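3-oxo-tetronate kinase (Haemophilus influenzae, PDB 1YZY) catalyses the ATP-dependent phosphorylation of 3-oxo-tetronate, a four-carbon acid sugar, to 3-oxo-tetronate 4-phosphate. Local coordinates at residues S358-H371 / L383-K395. Sequence-based numbering, arbitrary orientation.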
loop_
_atom_site.group_PDB
_atom_site.type_symbol
_atom_site.label_atom_id
_atom_site.label_comp_id
_atom_site.label_asym_id
_atom_site.label_seq_id
_atom_site.Cartn_x
_atom_site.Cartn_y
_atom_site.Cartn_z
ATOM N N SER A 358 6.095 11.897 -6.545
ATOM C CA SER A 358 6.092 11.439 -5.161
ATOM C C SER A 358 7.304 10.566 -4.847
ATOM O O SER A 358 7.903 10.687 -3.777
ATOM C CB SER A 358 4.797 10.661 -4.855
ATOM O OG SER A 358 3.652 11.455 -5.094
ATOM N N SER A 359 7.634 9.656 -5.759
ATOM C CA SER A 359 8.761 8.747 -5.570
ATOM C C SER A 359 10.078 9.502 -5.463
ATOM O O SER A 359 10.883 9.230 -4.570
ATOM C CB SER A 359 8.845 7.735 -6.725
ATOM O OG SER A 359 7.772 6.805 -6.697
ATOM N N ILE A 360 10.285 10.443 -6.384
ATOM C CA ILE A 360 11.507 11.253 -6.435
ATOM C C ILE A 360 11.725 12.097 -5.169
ATOM O O ILE A 360 12.849 12.168 -4.660
ATOM C CB ILE A 360 11.534 12.146 -7.719
ATOM C CG1 ILE A 360 12.976 12.420 -8.138
ATOM C CG2 ILE A 360 10.774 13.456 -7.516
ATOM C CD1 ILE A 360 13.652 11.218 -8.763
ATOM N N VAL A 361 10.650 12.711 -4.664
ATOM C CA VAL A 361 10.708 13.534 -3.457
ATOM C C VAL A 361 10.987 12.694 -2.205
ATOM O O VAL A 361 11.685 13.145 -1.293
ATOM C CB VAL A 361 9.408 14.359 -3.278
ATOM C CG1 VAL A 361 9.358 14.999 -1.904
ATOM C CG2 VAL A 361 9.321 15.425 -4.346
ATOM N N VAL A 362 10.405 11.501 -2.135
ATOM C CA VAL A 362 10.630 10.606 -1.007
ATOM C C VAL A 362 12.061 10.071 -1.100
ATOM O O VAL A 362 12.723 9.855 -0.085
ATOM C CB VAL A 362 9.640 9.408 -1.043
ATOM C CG1 VAL A 362 10.081 8.302 -0.072
ATOM C CG2 VAL A 362 8.239 9.882 -0.708
ATOM N N GLN A 363 12.507 9.812 -2.326
ATOM C CA GLN A 363 13.852 9.299 -2.588
ATOM C C GLN A 363 14.919 10.295 -2.148
ATOM O O GLN A 363 15.890 9.933 -1.479
ATOM C CB GLN A 363 14.024 8.998 -4.079
ATOM C CG GLN A 363 15.399 8.453 -4.436
ATOM C CD GLN A 363 15.529 8.101 -5.899
ATOM O OE1 GLN A 363 15.398 6.937 -6.282
ATOM N NE2 GLN A 363 15.797 9.101 -6.728
ATOM N N GLU A 364 14.740 11.541 -2.566
ATOM C CA GLU A 364 15.653 12.625 -2.237
ATOM C C GLU A 364 15.744 12.885 -0.731
ATOM O O GLU A 364 16.843 13.013 -0.181
ATOM C CB GLU A 364 15.215 13.900 -2.960
ATOM C CG GLU A 364 16.204 15.046 -2.842
ATOM C CD GLU A 364 17.527 14.744 -3.517
ATOM O OE1 GLU A 364 17.537 14.529 -4.746
ATOM O OE2 GLU A 364 18.559 14.725 -2.819
ATOM N N LEU A 365 14.595 12.987 -0.066
ATOM C CA LEU A 365 14.579 13.232 1.373
ATOM C C LEU A 365 15.162 12.060 2.165
ATOM O O LEU A 365 15.515 12.205 3.337
ATOM C CB LEU A 365 13.163 13.589 1.841
ATOM C CG LEU A 365 12.473 14.733 1.076
ATOM C CD1 LEU A 365 11.143 15.063 1.730
ATOM C CD2 LEU A 365 13.359 15.972 1.015
ATOM N N GLY A 366 15.268 10.905 1.511
ATOM C CA GLY A 366 15.858 9.721 2.122
ATOM C C GLY A 366 15.034 8.889 3.085
ATOM O O GLY A 366 15.600 8.152 3.891
ATOM N N PHE A 367 13.710 8.965 2.986
ATOM C CA PHE A 367 12.826 8.213 3.878
ATOM C C PHE A 367 12.656 6.749 3.465
ATOM O O PHE A 367 12.412 6.444 2.298
ATOM C CB PHE A 367 11.478 8.917 3.968
ATOM C CG PHE A 367 11.581 10.353 4.388
ATOM C CD1 PHE A 367 12.488 10.739 5.376
ATOM C CD2 PHE A 367 10.766 11.317 3.806
ATOM C CE1 PHE A 367 12.580 12.065 5.781
ATOM C CE2 PHE A 367 10.849 12.649 4.204
ATOM C CZ PHE A 367 11.759 13.025 5.196
ATOM N N THR A 368 12.774 5.857 4.444
ATOM C CA THR A 368 12.694 4.417 4.221
ATOM C C THR A 368 11.388 3.774 4.680
ATOM O O THR A 368 11.142 2.594 4.417
ATOM C CB THR A 368 13.842 3.701 4.962
ATOM O OG1 THR A 368 13.738 3.964 6.369
ATOM C CG2 THR A 368 15.201 4.199 4.462
ATOM N N GLY A 369 10.586 4.535 5.408
ATOM C CA GLY A 369 9.329 4.026 5.911
ATOM C C GLY A 369 8.510 5.171 6.455
ATOM O O GLY A 369 9.018 6.287 6.605
ATOM N N PHE A 370 7.253 4.901 6.778
ATOM C CA PHE A 370 6.368 5.938 7.277
ATOM C C PHE A 370 5.351 5.410 8.268
ATOM O O PHE A 370 5.076 4.212 8.316
ATOM C CB PHE A 370 5.584 6.548 6.111
ATOM C CG PHE A 370 6.445 7.041 4.986
ATOM C CD1 PHE A 370 6.942 8.343 4.991
ATOM C CD2 PHE A 370 6.769 6.201 3.924
ATOM C CE1 PHE A 370 7.755 8.802 3.956
ATOM C CE2 PHE A 370 7.582 6.644 2.880
ATOM C CZ PHE A 370 8.075 7.948 2.897
ATOM N N HIS A 371 4.860 6.308 9.114
ATOM C CA HIS A 371 3.804 5.993 10.053
ATOM C C HIS A 371 2.498 6.302 9.307
ATOM O O HIS A 371 2.356 7.439 8.849
ATOM C CB HIS A 371 3.813 6.975 11.221
ATOM C CG HIS A 371 4.859 6.677 12.244
ATOM N ND1 HIS A 371 4.593 5.988 13.407
ATOM C CD2 HIS A 371 6.185 6.953 12.266
ATOM C CE1 HIS A 371 5.708 5.847 14.100
ATOM N NE2 HIS A 371 6.689 6.425 13.429
ATOM N N LEU A 383 1.120 10.811 6.024
ATOM C CA LEU A 383 2.282 10.032 6.427
ATOM C C LEU A 383 3.234 10.849 7.296
ATOM O O LEU A 383 3.106 12.059 7.415
ATOM C CB LEU A 383 3.047 9.567 5.182
ATOM C CG LEU A 383 2.365 8.802 4.045
ATOM C CD1 LEU A 383 3.306 8.715 2.833
ATOM C CD2 LEU A 383 1.975 7.407 4.513
ATOM N N LYS A 384 4.141 10.161 7.969
ATOM C CA LYS A 384 5.159 10.819 8.757
ATOM C C LYS A 384 6.345 9.893 8.717
ATOM O O LYS A 384 6.224 8.710 9.007
ATOM C CB LYS A 384 4.763 11.069 10.203
ATOM C CG LYS A 384 5.784 11.993 10.884
ATOM C CD LYS A 384 5.580 12.137 12.373
ATOM C CE LYS A 384 6.204 10.985 13.146
ATOM N NZ LYS A 384 7.680 10.898 12.944
ATOM N N ALA A 385 7.484 10.433 8.304
ATOM C CA ALA A 385 8.710 9.669 8.203
ATOM C C ALA A 385 9.071 9.062 9.544
ATOM O O ALA A 385 8.711 9.596 10.590
ATOM C CB ALA A 385 9.833 10.572 7.713
ATOM N N VAL A 386 9.731 7.909 9.517
ATOM C CA VAL A 386 10.169 7.270 10.755
ATOM C C VAL A 386 11.463 7.938 11.253
ATOM O O VAL A 386 11.726 7.989 12.460
ATOM C CB VAL A 386 10.393 5.743 10.570
ATOM C CG1 VAL A 386 9.075 5.062 10.255
ATOM C CG2 VAL A 386 11.394 5.475 9.460
ATOM N N GLU A 387 12.239 8.475 10.309
ATOM C CA GLU A 387 13.518 9.147 10.579
ATOM C C GLU A 387 13.429 10.505 11.278
ATOM O O GLU A 387 14.322 10.862 12.051
ATOM C CB GLU A 387 14.310 9.324 9.279
ATOM C CG GLU A 387 14.728 8.023 8.607
ATOM C CD GLU A 387 13.699 7.466 7.636
ATOM O OE1 GLU A 387 12.513 7.856 7.674
ATOM O OE2 GLU A 387 14.094 6.626 6.811
ATOM N N GLU A 388 12.392 11.275 10.957
ATOM C CA GLU A 388 12.196 12.600 11.540
ATOM C C GLU A 388 10.775 13.123 11.352
ATOM O O GLU A 388 10.056 12.661 10.481
ATOM C CB GLU A 388 13.205 13.592 10.943
ATOM C CG GLU A 388 13.228 13.653 9.415
ATOM C CD GLU A 388 14.351 14.533 8.878
ATOM O OE1 GLU A 388 14.713 15.530 9.543
ATOM O OE2 GLU A 388 14.873 14.224 7.786
ATOM N N ASP A 389 10.412 14.132 12.139
ATOM C CA ASP A 389 9.083 14.735 12.097
ATOM C C ASP A 389 8.697 15.442 10.803
ATOM O O ASP A 389 8.435 16.649 10.805
ATOM C CB ASP A 389 8.910 15.709 13.267
ATOM C CG ASP A 389 8.864 15.012 14.622
ATOM O OD1 ASP A 389 8.722 13.767 14.666
ATOM O OD2 ASP A 389 8.965 15.722 15.650
ATOM N N ILE A 390 8.634 14.694 9.709
ATOM C CA ILE A 390 8.260 15.254 8.418
ATOM C C ILE A 390 7.016 14.522 7.926
ATOM O O ILE A 390 6.988 13.292 7.911
ATOM C CB ILE A 390 9.400 15.080 7.371
ATOM C CG1 ILE A 390 10.691 15.758 7.857
ATOM C CG2 ILE A 390 8.968 15.629 6.016
ATOM C CD1 ILE A 390 10.613 17.271 7.999
ATOM N N PHE A 391 6.002 15.279 7.514
ATOM C CA PHE A 391 4.755 14.702 7.032
ATOM C C PHE A 391 4.627 14.834 5.525
ATOM O O PHE A 391 5.058 15.829 4.941
ATOM C CB PHE A 391 3.556 15.361 7.728
ATOM C CG PHE A 391 3.579 15.232 9.236
ATOM C CD1 PHE A 391 2.938 14.170 9.872
ATOM C CD2 PHE A 391 4.265 16.157 10.019
ATOM C CE1 PHE A 391 2.981 14.029 11.265
ATOM C CE2 PHE A 391 4.313 16.023 11.411
ATOM C CZ PHE A 391 3.668 14.954 12.032
ATOM N N LEU A 392 4.055 13.812 4.893
ATOM C CA LEU A 392 3.864 13.804 3.441
ATOM C C LEU A 392 2.514 13.211 3.019
ATOM O O LEU A 392 1.995 12.297 3.656
ATOM C CB LEU A 392 4.982 13.010 2.755
ATOM C CG LEU A 392 6.433 13.167 3.215
ATOM C CD1 LEU A 392 6.686 12.340 4.486
ATOM C CD2 LEU A 392 7.354 12.709 2.098
ATOM N N ALA A 393 1.945 13.764 1.955
ATOM C CA ALA A 393 0.685 13.297 1.392
ATOM C C ALA A 393 1.019 13.047 -0.070
ATOM O O ALA A 393 1.194 13.988 -0.847
ATOM C CB ALA A 393 -0.399 14.364 1.514
ATOM N N LEU A 394 1.153 11.772 -0.421
ATOM C CA LEU A 394 1.501 11.368 -1.777
ATOM C C LEU A 394 0.253 10.987 -2.566
ATOM O O LEU A 394 -0.362 9.947 -2.310
ATOM C CB LEU A 394 2.478 10.191 -1.709
ATOM C CG LEU A 394 3.571 10.334 -0.639
ATOM C CD1 LEU A 394 4.383 9.053 -0.541
ATOM C CD2 LEU A 394 4.476 11.533 -0.932
ATOM N N LYS A 395 -0.134 11.836 -3.514
ATOM C CA LYS A 395 -1.323 11.587 -4.316
ATOM C C LYS A 395 -1.045 11.132 -5.747
ATOM O O LYS A 395 -0.668 11.943 -6.590
ATOM C CB LYS A 395 -2.202 12.844 -4.362
ATOM C CG LYS A 395 -3.558 12.632 -5.049
ATOM C CD LYS A 395 -4.021 13.871 -5.801
ATOM C CE LYS A 395 -3.268 14.060 -7.116
ATOM N NZ LYS A 395 -4.010 13.527 -8.290
HETATM O O HOH W 1 9.686 7.410 14.151
#
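Phe367 lays its ring against Ala385, whose CB sits 3.6 Å from the ring centroid in a CH-pi contact over one face; the CB of Leu365 backs the opposite face. A methyl suits this place, small enough to let strand and ring close up. Ile390 packs crosswise on CZ, and Leu392 CD2 reaches CD2 of the same ring from the rim. Leu392 is forked between two aromatics: its other methyl, CD1, lies 3.7 Å from Phe370 CE1, while Leu383 CD1 covers a face of the Phe370 ring. Farther along, Val362 CG2 rests on Leu394 CD1 at 3.9 Å, so branched aliphatic side chains fill the gap between helix 355-365 and strand 391-395. Ser358, beside Leu394 CB, hydrogen-bonds through OG to Gly354 O, a residue of the ATP site inferred by similarity.

On the exposed side, at Thr368 and Glu387, contact rests on a few directed bonds. Glu387, bent at chi2 (89°), brings OE2 back to the turn after the helix, where it accepts two bonds from Thr368: from N at 2.8 Å through its syn lone pair, and from OG1 at 2.7 Å from above the carboxylate plane. Thr368 OG1 stands between its own N and carbonyl carbon (chi1 60°), which lets one residue offer both donors. OE1, beside the Phe367 ring, is buried without a partner. The looseness lies in the strand pairing: His371 N gives Lys384 O a nearly straight bond of 2.8 Å, but Val386 N to Gly369 O is weak, and a water links His371 NE2 to Val386 O. Lys384 NZ folds back onto Ala385 O.

Apolar packing thus joins helix and strands of the nucleotide-binding domain, while the doubly gripped OE2 pins the 386-390 loop to the helix-strand turn; two donors on one oxygen would probably favour the ionised carboxylate.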